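Local structure of tyrocidine synthase 2 (Brevibacillus parabrevis, 6TA8) at residues E308-E313 against K356-E361. The protein is a nonribosomal peptide synthetase, here represented by a condensation domain built of two similar lobes. Residues are numbered along the deposited sequence; the frame is centred on the assembly and turned at random.
Sequences EDIQNE and KGIGYE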
ATOM      1  N   GLU A 308      14.187   0.501   3.866  1.00 43.13           N
ATOM      2  CA  GLU A 308      15.181   1.246   4.619  1.00 54.60           C
ATOM      3  C   GLU A 308      16.497   0.471   4.687  1.00 52.84           C
ATOM      4  O   GLU A 308      16.634  -0.631   4.151  1.00 53.39           O
ATOM      5  CB  GLU A 308      14.659   1.560   6.020  1.00 52.62           C
ATOM      6  CG  GLU A 308      13.294   2.228   6.042  1.00 46.18           C
ATOM      7  CD  GLU A 308      13.341   3.669   5.577  1.00 56.20           C
ATOM      8  OE1 GLU A 308      14.385   4.327   5.774  1.00 50.24           O
ATOM      9  OE2 GLU A 308      12.333   4.146   5.014  1.00 61.45           O
ATOM     10  N   ASP A 309      17.479   1.060   5.364  1.00 55.67           N
ATOM     11  CA  ASP A 309      18.798   0.454   5.509  1.00 51.25           C
ATOM     12  C   ASP A 309      18.754  -0.580   6.628  1.00 50.27           C
ATOM     13  O   ASP A 309      18.651  -0.226   7.806  1.00 56.50           O
ATOM     14  CB  ASP A 309      19.845   1.528   5.791  1.00 53.00           C
ATOM     15  CG  ASP A 309      21.245   0.959   5.942  1.00 60.61           C
ATOM     16  OD1 ASP A 309      21.486  -0.177   5.485  1.00 56.42           O
ATOM     17  OD2 ASP A 309      22.107   1.655   6.521  1.00 64.11           O
ATOM     18  N   ILE A 310      18.827  -1.857   6.260  1.00 45.82           N
ATOM     19  CA  ILE A 310      18.901  -2.940   7.234  1.00 49.34           C
ATOM     20  C   ILE A 310      20.323  -3.481   7.237  1.00 50.48           C
ATOM     21  O   ILE A 310      20.543  -4.685   7.416  1.00 52.68           O
ATOM     22  CB  ILE A 310      17.875  -4.047   6.927  1.00 49.78           C
ATOM     23  CG1 ILE A 310      18.058  -4.570   5.500  1.00 44.19           C
ATOM     24  CG2 ILE A 310      16.457  -3.530   7.125  1.00 44.70           C
ATOM     25  CD1 ILE A 310      17.185  -5.763   5.172  1.00 51.62           C
ATOM     26  N   GLN A 311      21.293  -2.586   7.033  1.00 54.59           N
ATOM     27  CA  GLN A 311      22.711  -2.920   6.935  1.00 53.87           C
ATOM     28  C   GLN A 311      22.980  -3.817   5.730  1.00 56.41           C
ATOM     29  O   GLN A 311      22.069  -4.096   4.942  1.00 54.36           O
ATOM     30  CB  GLN A 311      23.207  -3.580   8.226  1.00 55.94           C
ATOM     31  CG  GLN A 311      23.035  -2.711   9.467  1.00 55.27           C
ATOM     32  CD  GLN A 311      23.316  -3.463  10.753  1.00 61.62           C
ATOM     33  OE1 GLN A 311      23.586  -4.664  10.740  1.00 63.52           O
ATOM     34  NE2 GLN A 311      23.251  -2.757  11.876  1.00 62.89           N
ATOM     35  N   ASN A 312      24.232  -4.249   5.572  1.00 48.98           N
ATOM     36  CA  ASN A 312      24.710  -5.078   4.467  1.00 51.27           C
ATOM     37  C   ASN A 312      24.649  -4.370   3.119  1.00 51.51           C
ATOM     38  O   ASN A 312      24.791  -5.025   2.078  1.00 56.54           O
ATOM     39  CB  ASN A 312      23.951  -6.409   4.383  1.00 57.14           C
ATOM     40  CG  ASN A 312      24.745  -7.492   3.679  1.00 55.80           C
ATOM     41  OD1 ASN A 312      25.396  -8.317   4.318  1.00 59.28           O
ATOM     42  ND2 ASN A 312      24.694  -7.493   2.352  1.00 58.00           N
ATOM     43  N   GLU A 313      24.446  -3.049   3.107  1.00 48.89           N
ATOM     44  CA  GLU A 313      24.443  -2.251   1.876  1.00 49.07           C
ATOM     45  C   GLU A 313      23.425  -2.774   0.864  1.00 47.01           C
ATOM     46  O   GLU A 313      23.681  -2.803  -0.341  1.00 45.19           O
ATOM     47  CB  GLU A 313      25.841  -2.191   1.255  1.00 50.03           C
ATOM     48  CG  GLU A 313      26.932  -1.751   2.218  1.00 64.29           C
ATOM     49  CD  GLU A 313      27.943  -2.848   2.491  1.00 62.86           C
ATOM     50  OE1 GLU A 313      28.136  -3.713   1.611  1.00 54.20           O
ATOM     51  OE2 GLU A 313      28.544  -2.844   3.587  1.00 73.75           O
ATOM     52  N   LYS A 356      12.037   5.293  10.091  1.00 57.08           N
ATOM     53  CA  LYS A 356      10.671   5.249   9.561  1.00 52.62           C
ATOM     54  C   LYS A 356       9.889   4.060  10.120  1.00 53.05           C
ATOM     55  O   LYS A 356       9.104   3.424   9.414  1.00 50.12           O
ATOM     56  CB  LYS A 356      10.673   5.226   8.031  1.00 56.49           C
ATOM     57  CG  LYS A 356      11.522   6.315   7.396  1.00 56.07           C
ATOM     58  CD  LYS A 356      10.832   7.667   7.466  1.00 52.64           C
ATOM     59  CE  LYS A 356      11.414   8.629   6.444  1.00 60.65           C
ATOM     60  NZ  LYS A 356      11.423   8.037   5.076  1.00 64.19           N
ATOM     61  N   GLY A 357      10.117   3.751  11.395  1.00 55.91           N
ATOM     62  CA  GLY A 357       9.353   2.725  12.082  1.00 39.72           C
ATOM     63  C   GLY A 357       9.472   1.330  11.512  1.00 44.28           C
ATOM     64  O   GLY A 357       8.626   0.482  11.805  1.00 53.69           O
ATOM     65  N   ILE A 358      10.504   1.061  10.709  1.00 42.86           N
ATOM     66  CA  ILE A 358      10.651  -0.272  10.128  1.00 48.90           C
ATOM     67  C   ILE A 358      10.933  -1.307  11.211  1.00 49.52           C
ATOM     68  O   ILE A 358      10.564  -2.479  11.068  1.00 42.07           O
ATOM     69  CB  ILE A 358      11.750  -0.269   9.046  1.00 47.36           C
ATOM     70  CG1 ILE A 358      11.797  -1.617   8.320  1.00 48.99           C
ATOM     71  CG2 ILE A 358      13.109   0.054   9.653  1.00 54.26           C
ATOM     72  CD1 ILE A 358      12.927  -1.735   7.319  1.00 44.65           C
ATOM     73  N   GLY A 359      11.561  -0.899  12.313  1.00 48.70           N
ATOM     74  CA  GLY A 359      11.961  -1.841  13.340  1.00 37.05           C
ATOM     75  C   GLY A 359      10.872  -2.282  14.292  1.00 42.46           C
ATOM     76  O   GLY A 359      11.114  -3.187  15.096  1.00 42.67           O
ATOM     77  N   TYR A 360       9.683  -1.680  14.223  1.00 42.90           N
ATOM     78  CA  TYR A 360       8.631  -2.012  15.182  1.00 43.12           C
ATOM     79  C   TYR A 360       8.176  -3.459  15.029  1.00 45.11           C
ATOM     80  O   TYR A 360       8.332  -4.272  15.946  1.00 44.45           O
ATOM     81  CB  TYR A 360       7.444  -1.058  15.023  1.00 47.47           C
ATOM     82  CG  TYR A 360       6.363  -1.284  16.057  1.00 48.98           C
ATOM     83  CD1 TYR A 360       6.469  -0.733  17.326  1.00 49.80           C
ATOM     84  CD2 TYR A 360       5.244  -2.056  15.770  1.00 45.82           C
ATOM     85  CE1 TYR A 360       5.490  -0.937  18.279  1.00 52.28           C
ATOM     86  CE2 TYR A 360       4.259  -2.268  16.718  1.00 45.83           C
ATOM     87  CZ  TYR A 360       4.388  -1.705  17.972  1.00 52.32           C
ATOM     88  OH  TYR A 360       3.415  -1.908  18.923  1.00 50.28           O
ATOM     89  N   GLU A 361       7.602  -3.797  13.872  1.00 48.86           N
ATOM     90  CA  GLU A 361       7.070  -5.139  13.674  1.00 47.10           C
ATOM     91  C   GLU A 361       8.162  -6.178  13.451  1.00 50.48           C
ATOM     92  O   GLU A 361       7.892  -7.376  13.586  1.00 49.98           O
ATOM     93  CB  GLU A 361       6.088  -5.154  12.503  1.00 52.14           C
ATOM     94  CG  GLU A 361       4.718  -4.596  12.857  1.00 51.55           C
ATOM     95  CD  GLU A 361       3.720  -5.680  13.204  1.00 53.86           C
ATOM     96  OE1 GLU A 361       3.816  -6.787  12.634  1.00 60.32           O
ATOM     97  OE2 GLU A 361       2.846  -5.432  14.061  1.00 57.35           O
TER
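The carboxylate of Glu308 turns one face to the aliphatic part of Lys356: CG of the lysine stands over the group, 3.3 Å from Glu308 OE2, and CB lies over the same face. The ammonium group reaches past this face toward the edge at OE2. At 4.0 Å between Lys356 NZ and Glu308 OE2 the salt bridge is long, so van der Waals packing makes up much of the encounter. Both side chains start with CG anti to their own carbonyl carbon and bend at chi2 (-72° in Glu308, -76° in Lys356), and cross at about a right angle. Behind the carboxylate, on its chain side, Ile358 brings CD1 to 3.9 Å from Glu308 CB; its fully extended chain carries CD1 to 4.0 Å from Ile310 CG2. Ile310 packs on Trp204, Leu208 and Tyr211 of helix 201-212. Within the loop, on the side away from Ile358, Asp309 OD1 accepts from Gln311 N at 2.9 Å, from above the carboxylate plane, closing an Asx turn. Lys355 NZ hydrogen-bonds to Asp309 O. The contact packs the loop linking strands 297-304 and 325-332 against the turn that leads into helix 359-365, within the C-terminal lobe of the condensation-domain fold.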